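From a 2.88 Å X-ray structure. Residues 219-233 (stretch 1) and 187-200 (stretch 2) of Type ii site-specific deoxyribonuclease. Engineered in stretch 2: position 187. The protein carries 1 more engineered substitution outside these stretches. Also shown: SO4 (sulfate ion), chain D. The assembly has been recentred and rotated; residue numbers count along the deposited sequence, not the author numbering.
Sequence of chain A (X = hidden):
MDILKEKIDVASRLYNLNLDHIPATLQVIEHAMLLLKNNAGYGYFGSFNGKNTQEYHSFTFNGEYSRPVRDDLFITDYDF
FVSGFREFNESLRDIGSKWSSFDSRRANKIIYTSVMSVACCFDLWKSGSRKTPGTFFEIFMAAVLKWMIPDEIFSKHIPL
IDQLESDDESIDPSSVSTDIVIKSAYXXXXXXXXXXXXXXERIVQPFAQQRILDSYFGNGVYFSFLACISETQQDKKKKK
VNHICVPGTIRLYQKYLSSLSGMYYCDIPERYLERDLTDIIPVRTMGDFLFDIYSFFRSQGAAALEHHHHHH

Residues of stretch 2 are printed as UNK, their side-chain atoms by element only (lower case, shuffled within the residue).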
# COMPACT_ATOMS: atom_id res chain seq x y z
N ASN A 219 -23.37 5.01 -10.41
CA ASN A 219 -23.39 4.02 -9.34
C ASN A 219 -23.68 2.56 -9.67
O ASN A 219 -23.28 1.67 -8.90
CB ASN A 219 -24.31 4.47 -8.20
CG ASN A 219 -23.54 5.07 -7.03
OD1 ASN A 219 -23.80 6.21 -6.61
ND2 ASN A 219 -22.58 4.31 -6.49
N GLY A 220 -24.35 2.29 -10.78
CA GLY A 220 -24.76 0.92 -11.06
C GLY A 220 -24.09 0.30 -12.27
O GLY A 220 -24.65 -0.61 -12.91
N VAL A 221 -22.90 0.80 -12.59
CA VAL A 221 -22.18 0.39 -13.79
C VAL A 221 -21.06 -0.62 -13.48
O VAL A 221 -20.85 -1.57 -14.26
CB VAL A 221 -21.62 1.61 -14.55
CG1 VAL A 221 -21.07 1.21 -15.92
CG2 VAL A 221 -22.71 2.69 -14.71
N TYR A 222 -20.37 -0.43 -12.36
CA TYR A 222 -19.26 -1.30 -11.97
C TYR A 222 -19.44 -1.98 -10.62
O TYR A 222 -19.80 -1.35 -9.64
CB TYR A 222 -17.94 -0.53 -12.01
CG TYR A 222 -17.49 -0.29 -13.42
CD1 TYR A 222 -16.69 -1.23 -14.09
CD2 TYR A 222 -17.87 0.85 -14.12
CE1 TYR A 222 -16.26 -1.02 -15.40
CE2 TYR A 222 -17.46 1.06 -15.43
CZ TYR A 222 -16.66 0.12 -16.06
OH TYR A 222 -16.26 0.32 -17.36
N PHE A 223 -19.17 -3.28 -10.59
CA PHE A 223 -19.34 -4.07 -9.39
C PHE A 223 -18.07 -4.87 -9.18
O PHE A 223 -17.60 -5.55 -10.09
CB PHE A 223 -20.57 -4.99 -9.51
CG PHE A 223 -21.87 -4.25 -9.71
CD1 PHE A 223 -22.66 -3.91 -8.62
CD2 PHE A 223 -22.30 -3.89 -10.98
CE1 PHE A 223 -23.87 -3.23 -8.79
CE2 PHE A 223 -23.50 -3.21 -11.17
CZ PHE A 223 -24.29 -2.88 -10.07
N SER A 224 -17.52 -4.78 -7.98
CA SER A 224 -16.22 -5.37 -7.68
C SER A 224 -16.38 -6.65 -6.90
O SER A 224 -17.09 -6.68 -5.89
CB SER A 224 -15.35 -4.40 -6.90
OG SER A 224 -14.98 -3.29 -7.70
N PHE A 225 -15.72 -7.70 -7.37
CA PHE A 225 -15.66 -8.96 -6.64
C PHE A 225 -14.20 -9.26 -6.44
O PHE A 225 -13.44 -9.31 -7.41
CB PHE A 225 -16.28 -10.09 -7.45
CG PHE A 225 -17.70 -9.88 -7.83
CD1 PHE A 225 -18.70 -10.67 -7.28
CD2 PHE A 225 -18.06 -8.93 -8.79
CE1 PHE A 225 -20.03 -10.51 -7.66
CE2 PHE A 225 -19.38 -8.75 -9.16
CZ PHE A 225 -20.38 -9.56 -8.60
N LEU A 226 -13.82 -9.49 -5.19
CA LEU A 226 -12.43 -9.69 -4.83
C LEU A 226 -12.07 -11.17 -4.72
O LEU A 226 -12.66 -11.90 -3.93
CB LEU A 226 -12.16 -8.97 -3.51
CG LEU A 226 -10.74 -8.82 -2.98
CD1 LEU A 226 -9.75 -8.47 -4.08
CD2 LEU A 226 -10.73 -7.76 -1.90
N ALA A 227 -11.08 -11.59 -5.51
CA ALA A 227 -10.62 -12.98 -5.52
C ALA A 227 -9.23 -13.13 -4.92
O ALA A 227 -8.29 -12.50 -5.38
CB ALA A 227 -10.64 -13.53 -6.94
N CYS A 228 -9.12 -13.98 -3.90
CA CYS A 228 -7.85 -14.25 -3.24
C CYS A 228 -7.61 -15.74 -3.05
O CYS A 228 -8.48 -16.56 -3.35
CB CYS A 228 -7.80 -13.55 -1.89
SG CYS A 228 -7.95 -11.77 -1.99
N ILE A 229 -6.43 -16.10 -2.55
CA ILE A 229 -6.13 -17.49 -2.24
C ILE A 229 -6.25 -17.71 -0.74
O ILE A 229 -6.93 -18.63 -0.29
CB ILE A 229 -4.72 -17.91 -2.77
CG1 ILE A 229 -4.66 -17.83 -4.31
CG2 ILE A 229 -4.31 -19.31 -2.27
CD1 ILE A 229 -5.80 -18.49 -5.03
N SER A 230 -5.57 -16.87 0.04
CA SER A 230 -5.60 -16.98 1.49
C SER A 230 -5.32 -15.63 2.12
O SER A 230 -5.38 -14.59 1.46
CB SER A 230 -4.57 -18.01 1.97
OG SER A 230 -3.25 -17.47 1.97
N GLU A 231 -5.07 -15.65 3.43
CA GLU A 231 -4.49 -14.54 4.15
C GLU A 231 -3.45 -15.10 5.10
O GLU A 231 -3.15 -14.50 6.12
CB GLU A 231 -5.56 -13.76 4.91
CG GLU A 231 -6.52 -12.97 4.06
CD GLU A 231 -5.85 -11.94 3.17
OE1 GLU A 231 -4.66 -11.61 3.40
OE2 GLU A 231 -6.52 -11.46 2.23
N THR A 232 -2.91 -16.26 4.75
CA THR A 232 -1.90 -16.93 5.55
C THR A 232 -0.60 -16.16 5.58
O THR A 232 -0.21 -15.50 4.62
CB THR A 232 -1.60 -18.34 5.04
OG1 THR A 232 -1.15 -18.28 3.68
CG2 THR A 232 -2.83 -19.23 5.13
N GLN A 233 0.09 -16.24 6.71
CA GLN A 233 1.44 -15.75 6.81
C GLN A 233 2.29 -16.80 7.49
O GLN A 233 1.90 -17.37 8.52
CB GLN A 233 1.50 -14.44 7.59
CG GLN A 233 2.84 -13.73 7.45
CD GLN A 233 2.98 -12.56 8.41
OE1 GLN A 233 2.85 -12.72 9.64
NE2 GLN A 233 3.25 -11.38 7.86
N UNK A 187 -26.15 -5.41 -21.40
CA UNK A 187 -26.47 -4.22 -20.62
C UNK A 187 -25.19 -3.46 -20.26
O UNK A 187 -24.10 -4.05 -20.20
c UNK A 187 -27.24 -4.60 -19.36
N UNK A 188 -25.32 -2.15 -20.04
CA UNK A 188 -24.18 -1.35 -19.58
C UNK A 188 -23.83 -1.59 -18.10
O UNK A 188 -24.09 -0.76 -17.23
n UNK A 188 -23.43 1.94 -18.55
c UNK A 188 -24.40 0.14 -19.85
o UNK A 188 -22.08 0.76 -19.90
c UNK A 188 -23.20 0.98 -19.44
N UNK A 189 -23.26 -2.77 -17.85
CA UNK A 189 -22.74 -3.14 -16.54
C UNK A 189 -21.61 -4.14 -16.73
O UNK A 189 -21.61 -4.94 -17.68
c UNK A 189 -23.82 -3.72 -15.67
N UNK A 190 -20.64 -4.10 -15.81
CA UNK A 190 -19.48 -4.96 -15.87
C UNK A 190 -18.93 -5.22 -14.49
O UNK A 190 -19.15 -4.43 -13.56
o UNK A 190 -18.29 -2.94 -16.43
c UNK A 190 -18.39 -4.31 -16.73
N UNK A 191 -18.21 -6.33 -14.36
CA UNK A 191 -17.50 -6.64 -13.13
C UNK A 191 -16.03 -6.26 -13.23
O UNK A 191 -15.49 -6.11 -14.32
c UNK A 191 -16.85 -8.99 -13.78
c UNK A 191 -17.59 -8.13 -12.77
c UNK A 191 -19.04 -8.55 -12.69
N UNK A 192 -15.42 -6.08 -12.07
CA UNK A 192 -14.01 -5.79 -11.96
C UNK A 192 -13.46 -6.75 -10.91
O UNK A 192 -13.86 -6.69 -9.75
c UNK A 192 -14.33 -3.37 -12.51
c UNK A 192 -13.76 -4.36 -11.50
c UNK A 192 -12.28 -4.11 -11.33
N UNK A 193 -12.57 -7.64 -11.34
CA UNK A 193 -12.04 -8.67 -10.46
C UNK A 193 -10.58 -8.42 -10.07
O UNK A 193 -9.66 -8.79 -10.80
c UNK A 193 -14.01 -11.24 -12.51
c UNK A 193 -12.25 -10.07 -11.04
c UNK A 193 -13.74 -10.26 -11.38
c UNK A 193 -11.75 -11.13 -10.06
N UNK A 194 -10.36 -7.77 -8.90
CA UNK A 194 -9.01 -7.61 -8.41
C UNK A 194 -8.49 -8.94 -7.87
O UNK A 194 -9.11 -9.54 -7.00
c UNK A 194 -11.34 -7.13 -8.01
c UNK A 194 -10.55 -6.06 -7.38
c UNK A 194 -9.17 -6.60 -7.26
N UNK A 195 -7.37 -9.39 -8.41
CA UNK A 195 -6.79 -10.65 -8.00
C UNK A 195 -5.55 -10.40 -7.18
O UNK A 195 -4.74 -9.55 -7.55
c UNK A 195 -6.47 -11.50 -9.22
c UNK A 195 -7.74 -11.79 -10.01
c UNK A 195 -8.04 -13.27 -10.01
c UNK A 195 -7.67 -11.23 -11.42
N UNK A 196 -5.44 -11.11 -6.06
CA UNK A 196 -4.29 -11.08 -5.16
C UNK A 196 -4.23 -12.41 -4.43
O UNK A 196 -5.25 -12.90 -3.96
c UNK A 196 -4.44 -9.98 -4.11
c UNK A 196 -4.86 -7.59 -3.54
n UNK A 196 -4.92 -6.02 -5.43
c UNK A 196 -5.56 -6.38 -4.12
c UNK A 196 -4.48 -8.57 -4.64
N UNK A 197 -3.03 -12.99 -4.32
CA UNK A 197 -2.84 -14.23 -3.59
C UNK A 197 -3.19 -13.98 -2.12
O UNK A 197 -4.04 -14.68 -1.54
c UNK A 197 -1.76 -15.79 -6.08
c UNK A 197 -0.95 -14.89 -5.19
c UNK A 197 -1.40 -14.82 -3.73
c UNK A 197 -1.29 -16.21 -3.08
N UNK A 198 -2.53 -12.98 -1.52
CA UNK A 198 -2.91 -12.45 -0.21
C UNK A 198 -2.94 -10.93 -0.34
O UNK A 198 -2.28 -10.37 -1.22
o UNK A 198 -0.62 -12.59 0.58
c UNK A 198 -1.97 -12.91 0.92
c UNK A 198 -2.07 -14.40 1.13
N UNK A 199 -3.71 -10.26 0.52
CA UNK A 199 -4.00 -8.84 0.30
C UNK A 199 -2.97 -7.91 0.94
O UNK A 199 -2.50 -6.96 0.29
c UNK A 199 -6.47 -8.94 -0.25
c UNK A 199 -5.43 -8.45 0.75
o UNK A 199 -5.71 -9.00 2.04
N UNK A 200 -2.64 -8.18 2.20
CA UNK A 200 -1.76 -7.33 3.01
C UNK A 200 -2.30 -5.90 3.11
O UNK A 200 -3.50 -5.70 3.37
n UNK A 200 1.14 -12.94 3.90
n UNK A 200 -0.87 -11.84 3.93
n UNK A 200 1.10 -10.64 3.88
c UNK A 200 -0.32 -7.38 2.49
c UNK A 200 0.46 -11.80 3.90
c UNK A 200 0.26 -8.79 2.46
c UNK A 200 0.45 -9.33 3.88
S SO4 D . 4.58 -11.79 3.25
O1 SO4 D . 4.14 -13.12 3.68
O2 SO4 D . 4.19 -11.58 1.86
O3 SO4 D . 6.03 -11.68 3.38
O4 SO4 D . 3.93 -10.79 4.10

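Position 187 has one side-chain carbon, 8.0 Å or more from stretch 1: it is Ala187, an engineered residue that makes no contact here. Position 188 carries two carbons, the second bearing one oxygen and one nitrogen. This planar amide end, neither acid nor plain hydrocarbon, marks Asn188, whose ND2 lies 3.6 Å from Val221 CG1. At position 189 a single carbon lies 4.2 Å from Gly220 O, and so small a group fits beside the backbone as the two chains come together: Ala189.

Position 190 has one carbon and then one oxygen, on the same side of the sheet as Tyr222. It is Ser190, and its OG sits 3.0 Å from Tyr222 CE1, close packing that a short side chain allows. Its backbone opens the ladder: Ser190 N donates to Val221 O at 3.0 Å, and Phe223 N donates to Ser190 O at 3.2 Å.

Position 191 shows one carbon carrying two more, on the side of Phe223. This is Val191; its CG1 packs 3.6 Å from Phe225 CE2. Position 192 repeats the three-carbon fork on the side of Tyr222 and Ser224, so it is Val192, with CG2 3.6 Å from Tyr222 CD1. Branching at CB suits the extended backbone of both residues. Val192 N donates to Phe223 O at 3.0 Å, and Phe225 N to Val192 O at 3.2 Å.

Four carbons forked at the first, one arm two carbons long, identify position 193 as Ile193, whose CG2 lies 4.1 Å from Ala227 CB. At position 194 three carbons close a ring onto the backbone nitrogen: Pro194. Without an N-H it cannot donate to Phe225 O, which instead lies 3.1 Å from Pro194 CD; its carbonyl still accepts, with Ala227 N 3.2 Å from Pro194 O.

Position 195 has four carbons forked at the second, hence Leu195, with CD2 4.0 Å from Ala227 CB. Position 196 is four carbons in a row ending in nitrogen, Lys196; the end of its chain leads away, while Lys196 N donates to Ala227 O at 3.2 Å. Position 197 again forks at the first of four carbons: Ile197, whose CG2 meets Ile229 CB at 3.8 Å. Ile197 O accepts from both Ile229 N (3.0 Å) and Ser230 N (3.1 Å).

At position 198 one carbon carries an oxygen and a carbon, giving Thr198; its methyl CG2 lies 3.3 Å from Ser230 O. Position 199 has the same fork, Thr199, and here the hydroxyl is used: Thr199 OG1 donates to Glu231 OE2 at 2.6 Å. Position 200, three carbons, a nitrogen and a carbon bearing two nitrogens, is Arg200. Its NH2 donates to Thr232 O at 3.0 Å, NH1 forms a long salt bridge with Glu231 OE1 at 3.8 Å, and NE binds sulfate O4 at 2.8 Å.

The contact thus begins as a parallel ladder of backbone hydrogen bonds flanked by apolar packing, and finishes with polar side chains gathered around Glu231 and Thr232.

Stretch 2 (187-200) ANASVVIPLKITTR
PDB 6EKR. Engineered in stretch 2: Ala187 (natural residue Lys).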